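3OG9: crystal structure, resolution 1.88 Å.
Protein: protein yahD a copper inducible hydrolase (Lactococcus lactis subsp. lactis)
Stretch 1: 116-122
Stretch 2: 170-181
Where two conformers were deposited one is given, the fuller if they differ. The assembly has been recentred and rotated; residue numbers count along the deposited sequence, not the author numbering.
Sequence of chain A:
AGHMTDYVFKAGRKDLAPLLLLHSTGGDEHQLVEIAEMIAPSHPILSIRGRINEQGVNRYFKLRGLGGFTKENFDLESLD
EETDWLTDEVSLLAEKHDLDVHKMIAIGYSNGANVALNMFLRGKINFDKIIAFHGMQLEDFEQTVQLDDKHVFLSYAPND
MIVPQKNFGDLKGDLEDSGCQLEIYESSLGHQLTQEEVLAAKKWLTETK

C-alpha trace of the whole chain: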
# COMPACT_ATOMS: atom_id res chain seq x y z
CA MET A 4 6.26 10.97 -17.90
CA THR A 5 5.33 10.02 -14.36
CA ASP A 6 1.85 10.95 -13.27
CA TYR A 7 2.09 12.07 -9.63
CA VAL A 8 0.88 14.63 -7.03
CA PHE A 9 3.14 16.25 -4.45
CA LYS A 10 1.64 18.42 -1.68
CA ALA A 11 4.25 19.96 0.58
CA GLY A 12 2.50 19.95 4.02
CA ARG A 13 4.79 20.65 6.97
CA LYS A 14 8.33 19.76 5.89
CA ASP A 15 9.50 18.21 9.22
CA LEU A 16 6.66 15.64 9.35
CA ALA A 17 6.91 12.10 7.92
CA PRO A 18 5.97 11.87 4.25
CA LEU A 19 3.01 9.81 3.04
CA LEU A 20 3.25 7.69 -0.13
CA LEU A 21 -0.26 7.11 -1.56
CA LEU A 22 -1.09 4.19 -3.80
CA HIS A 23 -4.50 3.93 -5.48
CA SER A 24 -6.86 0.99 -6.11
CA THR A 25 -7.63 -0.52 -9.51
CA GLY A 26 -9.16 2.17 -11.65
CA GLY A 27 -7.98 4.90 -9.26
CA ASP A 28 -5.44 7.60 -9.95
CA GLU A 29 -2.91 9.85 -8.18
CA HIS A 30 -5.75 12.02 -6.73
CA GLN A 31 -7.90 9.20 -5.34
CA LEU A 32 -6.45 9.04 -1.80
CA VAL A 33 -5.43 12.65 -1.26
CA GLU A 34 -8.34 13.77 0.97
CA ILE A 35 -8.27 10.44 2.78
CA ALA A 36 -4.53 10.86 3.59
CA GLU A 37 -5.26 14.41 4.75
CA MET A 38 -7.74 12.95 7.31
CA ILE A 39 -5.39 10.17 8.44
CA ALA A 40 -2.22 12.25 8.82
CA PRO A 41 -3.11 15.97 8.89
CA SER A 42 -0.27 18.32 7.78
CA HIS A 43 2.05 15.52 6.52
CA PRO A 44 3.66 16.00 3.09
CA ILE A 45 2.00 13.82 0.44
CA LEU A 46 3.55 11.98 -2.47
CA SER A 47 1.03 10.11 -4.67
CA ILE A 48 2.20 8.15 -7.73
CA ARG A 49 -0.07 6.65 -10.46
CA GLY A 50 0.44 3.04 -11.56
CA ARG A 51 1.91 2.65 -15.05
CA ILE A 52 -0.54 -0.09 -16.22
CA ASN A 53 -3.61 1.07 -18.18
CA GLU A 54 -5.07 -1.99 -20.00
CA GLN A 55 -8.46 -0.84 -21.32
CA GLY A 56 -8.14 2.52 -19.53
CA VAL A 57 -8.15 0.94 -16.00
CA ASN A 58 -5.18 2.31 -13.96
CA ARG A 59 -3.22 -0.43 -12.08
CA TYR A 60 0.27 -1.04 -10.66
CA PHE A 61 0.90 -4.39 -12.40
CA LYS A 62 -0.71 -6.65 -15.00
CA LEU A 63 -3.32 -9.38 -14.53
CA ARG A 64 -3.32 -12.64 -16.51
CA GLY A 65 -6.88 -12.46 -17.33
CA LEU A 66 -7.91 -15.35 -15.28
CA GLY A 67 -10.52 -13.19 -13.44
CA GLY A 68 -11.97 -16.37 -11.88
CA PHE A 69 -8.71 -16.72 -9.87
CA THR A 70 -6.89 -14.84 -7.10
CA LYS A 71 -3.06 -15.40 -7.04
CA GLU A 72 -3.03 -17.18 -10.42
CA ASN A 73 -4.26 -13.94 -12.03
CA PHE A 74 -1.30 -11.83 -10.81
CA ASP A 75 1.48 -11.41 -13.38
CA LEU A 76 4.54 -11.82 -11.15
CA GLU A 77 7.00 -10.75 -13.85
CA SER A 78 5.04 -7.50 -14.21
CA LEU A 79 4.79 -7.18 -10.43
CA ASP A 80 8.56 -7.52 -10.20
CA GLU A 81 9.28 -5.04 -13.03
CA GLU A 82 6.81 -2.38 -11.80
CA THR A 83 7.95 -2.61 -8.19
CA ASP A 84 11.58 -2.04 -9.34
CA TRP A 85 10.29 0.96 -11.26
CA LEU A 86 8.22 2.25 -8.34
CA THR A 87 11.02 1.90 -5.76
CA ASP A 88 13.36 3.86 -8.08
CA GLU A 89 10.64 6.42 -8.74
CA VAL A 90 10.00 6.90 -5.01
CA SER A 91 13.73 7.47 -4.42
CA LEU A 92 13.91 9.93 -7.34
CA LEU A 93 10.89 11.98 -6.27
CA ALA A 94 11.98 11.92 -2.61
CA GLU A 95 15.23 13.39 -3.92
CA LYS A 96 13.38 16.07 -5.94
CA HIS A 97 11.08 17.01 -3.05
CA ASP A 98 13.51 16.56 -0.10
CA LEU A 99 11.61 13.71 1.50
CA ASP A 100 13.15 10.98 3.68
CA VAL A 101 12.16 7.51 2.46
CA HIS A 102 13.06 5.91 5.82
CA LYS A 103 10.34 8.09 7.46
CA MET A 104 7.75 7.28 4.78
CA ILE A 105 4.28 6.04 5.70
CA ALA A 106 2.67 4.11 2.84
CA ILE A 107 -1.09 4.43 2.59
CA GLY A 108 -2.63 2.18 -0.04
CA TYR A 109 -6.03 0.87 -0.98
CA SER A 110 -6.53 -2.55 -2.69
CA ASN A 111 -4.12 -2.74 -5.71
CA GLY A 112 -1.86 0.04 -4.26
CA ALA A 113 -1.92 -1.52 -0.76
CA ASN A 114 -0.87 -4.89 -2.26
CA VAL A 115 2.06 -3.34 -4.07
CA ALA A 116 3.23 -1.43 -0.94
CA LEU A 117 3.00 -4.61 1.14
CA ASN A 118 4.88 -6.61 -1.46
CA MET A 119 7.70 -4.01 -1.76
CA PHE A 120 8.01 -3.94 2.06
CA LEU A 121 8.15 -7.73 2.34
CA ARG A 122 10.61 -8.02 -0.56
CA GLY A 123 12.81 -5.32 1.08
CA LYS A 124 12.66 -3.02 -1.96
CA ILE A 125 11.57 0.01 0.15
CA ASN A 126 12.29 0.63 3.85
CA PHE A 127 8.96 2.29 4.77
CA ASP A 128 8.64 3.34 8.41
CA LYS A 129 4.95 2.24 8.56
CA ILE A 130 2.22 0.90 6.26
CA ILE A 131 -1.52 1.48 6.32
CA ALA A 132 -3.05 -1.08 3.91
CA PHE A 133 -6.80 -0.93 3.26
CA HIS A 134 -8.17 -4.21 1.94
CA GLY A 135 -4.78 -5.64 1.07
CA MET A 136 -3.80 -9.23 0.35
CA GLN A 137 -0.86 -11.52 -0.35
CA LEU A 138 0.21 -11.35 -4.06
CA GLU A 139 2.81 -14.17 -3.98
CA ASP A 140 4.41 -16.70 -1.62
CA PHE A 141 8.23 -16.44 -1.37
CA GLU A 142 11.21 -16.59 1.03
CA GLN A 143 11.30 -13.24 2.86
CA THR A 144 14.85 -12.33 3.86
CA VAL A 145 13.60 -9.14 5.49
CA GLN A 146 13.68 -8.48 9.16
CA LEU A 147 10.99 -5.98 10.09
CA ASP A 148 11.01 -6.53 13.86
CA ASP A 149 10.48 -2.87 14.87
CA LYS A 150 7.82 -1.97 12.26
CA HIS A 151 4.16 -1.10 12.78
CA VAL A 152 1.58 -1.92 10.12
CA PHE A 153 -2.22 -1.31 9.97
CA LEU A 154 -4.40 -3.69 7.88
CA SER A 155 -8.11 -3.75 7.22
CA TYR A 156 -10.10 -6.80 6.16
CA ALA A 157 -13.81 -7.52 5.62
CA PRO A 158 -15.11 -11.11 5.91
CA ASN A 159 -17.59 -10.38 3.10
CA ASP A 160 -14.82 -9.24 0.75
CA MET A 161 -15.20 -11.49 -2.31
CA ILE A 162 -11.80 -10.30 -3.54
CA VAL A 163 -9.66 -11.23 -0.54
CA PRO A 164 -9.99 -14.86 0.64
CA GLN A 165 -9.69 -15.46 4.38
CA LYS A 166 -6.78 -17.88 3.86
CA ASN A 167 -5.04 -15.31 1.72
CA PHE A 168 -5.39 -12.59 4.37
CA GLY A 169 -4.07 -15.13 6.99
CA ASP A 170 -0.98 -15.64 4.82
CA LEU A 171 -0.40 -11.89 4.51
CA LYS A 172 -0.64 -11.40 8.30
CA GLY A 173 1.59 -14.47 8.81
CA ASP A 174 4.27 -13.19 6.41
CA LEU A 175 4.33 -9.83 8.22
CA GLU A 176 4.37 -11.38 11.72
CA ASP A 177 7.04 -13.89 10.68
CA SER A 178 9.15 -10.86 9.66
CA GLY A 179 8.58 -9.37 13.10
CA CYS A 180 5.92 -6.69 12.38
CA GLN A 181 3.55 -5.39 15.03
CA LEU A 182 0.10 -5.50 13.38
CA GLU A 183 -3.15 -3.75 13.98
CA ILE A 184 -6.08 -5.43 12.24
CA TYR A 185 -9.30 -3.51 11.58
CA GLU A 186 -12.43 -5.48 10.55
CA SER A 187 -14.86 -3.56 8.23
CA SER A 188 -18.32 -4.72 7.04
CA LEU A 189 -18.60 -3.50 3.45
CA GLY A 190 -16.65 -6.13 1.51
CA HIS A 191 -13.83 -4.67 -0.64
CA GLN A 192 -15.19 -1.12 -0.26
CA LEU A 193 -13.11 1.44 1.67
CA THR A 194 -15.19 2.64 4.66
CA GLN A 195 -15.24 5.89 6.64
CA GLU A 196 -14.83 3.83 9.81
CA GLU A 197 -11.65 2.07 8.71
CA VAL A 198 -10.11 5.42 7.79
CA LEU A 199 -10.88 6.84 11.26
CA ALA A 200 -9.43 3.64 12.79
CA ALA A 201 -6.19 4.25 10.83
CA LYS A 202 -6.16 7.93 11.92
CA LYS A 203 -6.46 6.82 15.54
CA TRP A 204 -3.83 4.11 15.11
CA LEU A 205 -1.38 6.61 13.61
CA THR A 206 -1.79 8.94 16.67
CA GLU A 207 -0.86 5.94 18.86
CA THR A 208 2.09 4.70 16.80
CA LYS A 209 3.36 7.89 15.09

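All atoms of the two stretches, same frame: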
# COMPACT_ATOMS: atom_id res chain seq x y z
N ALA A 116 2.47 -1.97 -2.11
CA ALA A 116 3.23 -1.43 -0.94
C ALA A 116 3.70 -2.57 -0.01
O ALA A 116 4.87 -2.63 0.44
CB ALA A 116 2.38 -0.43 -0.15
N LEU A 117 2.76 -3.46 0.27
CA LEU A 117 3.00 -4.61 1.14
C LEU A 117 4.01 -5.57 0.53
O LEU A 117 4.89 -6.09 1.22
CB LEU A 117 1.69 -5.32 1.39
CG LEU A 117 0.76 -4.63 2.36
CD1 LEU A 117 -0.61 -5.33 2.27
CD2 LEU A 117 1.33 -4.67 3.79
N ASN A 118 3.90 -5.77 -0.77
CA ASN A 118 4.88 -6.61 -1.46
C ASN A 118 6.30 -6.01 -1.48
O ASN A 118 7.27 -6.72 -1.20
CB ASN A 118 4.37 -6.95 -2.87
CG ASN A 118 5.26 -7.97 -3.57
OD1 ASN A 118 6.18 -7.60 -4.29
ND2 ASN A 118 4.99 -9.25 -3.36
N MET A 119 6.42 -4.72 -1.80
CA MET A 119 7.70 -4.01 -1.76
C MET A 119 8.37 -4.08 -0.38
O MET A 119 9.59 -4.26 -0.28
CB MET A 119 7.51 -2.55 -2.15
CG MET A 119 7.31 -2.40 -3.67
SD MET A 119 7.16 -0.69 -4.23
CE MET A 119 5.90 -0.06 -3.15
N PHE A 120 7.56 -3.95 0.65
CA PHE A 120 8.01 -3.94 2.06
C PHE A 120 8.58 -5.32 2.38
O PHE A 120 9.71 -5.45 2.89
CB PHE A 120 6.79 -3.68 2.93
CG PHE A 120 7.09 -3.28 4.34
CD1 PHE A 120 8.04 -2.30 4.62
CD2 PHE A 120 6.38 -3.85 5.39
CE1 PHE A 120 8.30 -1.89 5.95
CE2 PHE A 120 6.62 -3.44 6.72
CZ PHE A 120 7.59 -2.45 6.98
N LEU A 121 7.79 -6.34 2.05
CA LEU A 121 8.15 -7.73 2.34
C LEU A 121 9.34 -8.24 1.50
O LEU A 121 10.08 -9.12 1.94
CB LEU A 121 6.93 -8.64 2.16
CG LEU A 121 5.93 -8.58 3.31
CD1 LEU A 121 4.60 -9.18 2.92
CD2 LEU A 121 6.48 -9.28 4.54
N ARG A 122 9.49 -7.69 0.30
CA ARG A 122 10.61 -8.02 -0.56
C ARG A 122 11.84 -7.20 -0.21
O ARG A 122 12.90 -7.42 -0.81
CB ARG A 122 10.25 -7.74 -2.03
CG ARG A 122 9.33 -8.78 -2.70
CD ARG A 122 10.14 -10.00 -3.07
NE ARG A 122 9.42 -11.01 -3.84
CZ ARG A 122 10.00 -12.11 -4.30
NH1 ARG A 122 11.28 -12.33 -4.05
NH2 ARG A 122 9.31 -13.01 -4.99
N ASP A 170 -2.35 -15.53 5.33
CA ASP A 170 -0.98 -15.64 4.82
C ASP A 170 -0.28 -14.29 4.81
O ASP A 170 0.91 -14.21 5.13
CB ASP A 170 -0.92 -16.29 3.42
CG ASP A 170 -1.03 -17.84 3.46
OD1 ASP A 170 -0.54 -18.50 4.44
OD2 ASP A 170 -1.57 -18.41 2.49
N LEU A 171 -0.98 -13.23 4.42
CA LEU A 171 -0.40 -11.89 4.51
C LEU A 171 -0.01 -11.52 5.95
O LEU A 171 1.08 -11.02 6.19
CB LEU A 171 -1.38 -10.84 3.94
CG LEU A 171 -0.93 -9.39 4.16
CD1 LEU A 171 0.32 -9.09 3.30
CD2 LEU A 171 -2.10 -8.45 3.80
N LYS A 172 -0.91 -11.73 6.90
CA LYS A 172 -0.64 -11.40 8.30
C LYS A 172 0.56 -12.24 8.80
O LYS A 172 1.50 -11.74 9.46
CB LYS A 172 -1.88 -11.73 9.13
CG LYS A 172 -3.01 -10.73 9.05
CD LYS A 172 -4.04 -11.08 10.15
CE LYS A 172 -4.69 -12.45 9.95
NZ LYS A 172 -5.64 -12.69 11.07
N GLY A 173 0.52 -13.52 8.45
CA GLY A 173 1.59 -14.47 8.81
C GLY A 173 2.94 -14.05 8.26
O GLY A 173 3.94 -14.08 8.97
N ASP A 174 3.00 -13.67 6.97
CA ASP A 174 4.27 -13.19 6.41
C ASP A 174 4.79 -11.97 7.15
O ASP A 174 5.97 -11.90 7.47
CB ASP A 174 4.16 -12.86 4.91
CG ASP A 174 4.04 -14.13 4.03
OD1 ASP A 174 3.79 -13.99 2.81
OD2 ASP A 174 4.25 -15.25 4.53
N LEU A 175 3.91 -11.01 7.43
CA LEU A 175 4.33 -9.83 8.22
C LEU A 175 4.78 -10.16 9.66
O LEU A 175 5.79 -9.65 10.14
CB LEU A 175 3.20 -8.79 8.27
CG LEU A 175 2.92 -8.14 6.90
CD1 LEU A 175 1.53 -7.48 6.89
CD2 LEU A 175 4.00 -7.16 6.51
N GLU A 176 4.02 -11.01 10.33
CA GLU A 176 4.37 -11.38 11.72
C GLU A 176 5.63 -12.25 11.78
O GLU A 176 6.46 -12.10 12.69
CB GLU A 176 3.19 -12.03 12.40
CG GLU A 176 2.22 -10.95 12.81
CD GLU A 176 0.93 -11.46 13.40
OE1 GLU A 176 0.61 -12.67 13.20
OE2 GLU A 176 0.24 -10.62 14.05
N ASP A 177 5.78 -13.14 10.81
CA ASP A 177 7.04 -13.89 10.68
C ASP A 177 8.27 -13.00 10.48
O ASP A 177 9.37 -13.38 10.88
CB ASP A 177 6.95 -14.92 9.56
CG ASP A 177 5.98 -16.06 9.89
OD1 ASP A 177 5.40 -16.13 11.02
OD2 ASP A 177 5.78 -16.88 8.98
N SER A 178 8.07 -11.83 9.86
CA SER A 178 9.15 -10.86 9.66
C SER A 178 9.38 -10.01 10.91
O SER A 178 10.39 -9.30 11.03
CB SER A 178 8.85 -9.95 8.46
OG SER A 178 7.72 -9.14 8.68
N GLY A 179 8.45 -10.10 11.85
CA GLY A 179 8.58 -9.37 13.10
C GLY A 179 7.67 -8.17 13.27
O GLY A 179 7.72 -7.53 14.31
N CYS A 180 6.81 -7.88 12.28
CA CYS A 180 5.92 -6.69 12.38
C CYS A 180 4.92 -6.74 13.52
O CYS A 180 4.40 -7.79 13.87
CB CYS A 180 5.13 -6.43 11.09
SG CYS A 180 6.11 -6.05 9.68
N GLN A 181 4.60 -5.55 14.04
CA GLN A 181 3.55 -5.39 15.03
C GLN A 181 2.32 -4.94 14.23
O GLN A 181 2.32 -3.87 13.64
CB GLN A 181 3.94 -4.30 16.03
CG GLN A 181 4.87 -4.72 17.17
CD GLN A 181 6.28 -5.10 16.69
OE1 GLN A 181 6.94 -4.36 15.93
NE2 GLN A 181 6.73 -6.24 17.12

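How do the two backbones lie against each other? Both stretches are largely helical, and the helices run in roughly the same direction, their axes inclined by 32° and approaching to 11.3 Å. That spacing leaves room for side chains between the backbones. L117 lies nearest L171, and one turn later L121 lies nearest L175, where the CA atoms of L121 and L175 are 7.3 Å apart. No hydrogen bond crosses the contact; it is held by apolar packing.

Why does L121 cover the most surface? Its CA-to-CB bond points toward the second helix, and its side chain spans two turns, with CD1 reaching both L171 and L175. CD2 of L121 meets CD2 of L175 at 3.8 Å, and CD1 of L121 lies 4.3 Å from CD1 of L171. The same side chain rests on backbone as well: CD2 of L121 is 4.0 Å from the carbonyl O of D174, a van der Waals contact, since a methyl's C-H groups are too weakly polarised to make a conventional hydrogen bond.

What does L117 add one turn earlier? It also points toward the partner helix and divides its methyls, CD1 lying 3.8 Å from CD2 of L171 and CD2 lying 4.2 Å from CD1 of L175. L171 and L175 leave their backbone sideways, but their ends come nearer, so four leucines close the gap.

How is the far end of the contact finished? L175 CD2 sits at the edge of the F120 ring, 4.2 Å from F120 CD2. Beyond the second helix, C180 brings SG to 4.0 Å from F120 CE2, an oblique sulfur-aromatic approach. A Schellman motif shapes this exit: G179 takes positive phi, and C180 N bonds back to L175 O at 3.0 Å. That same L175 O accepts a very short 2.5 Å hydrogen bond from S178 OG.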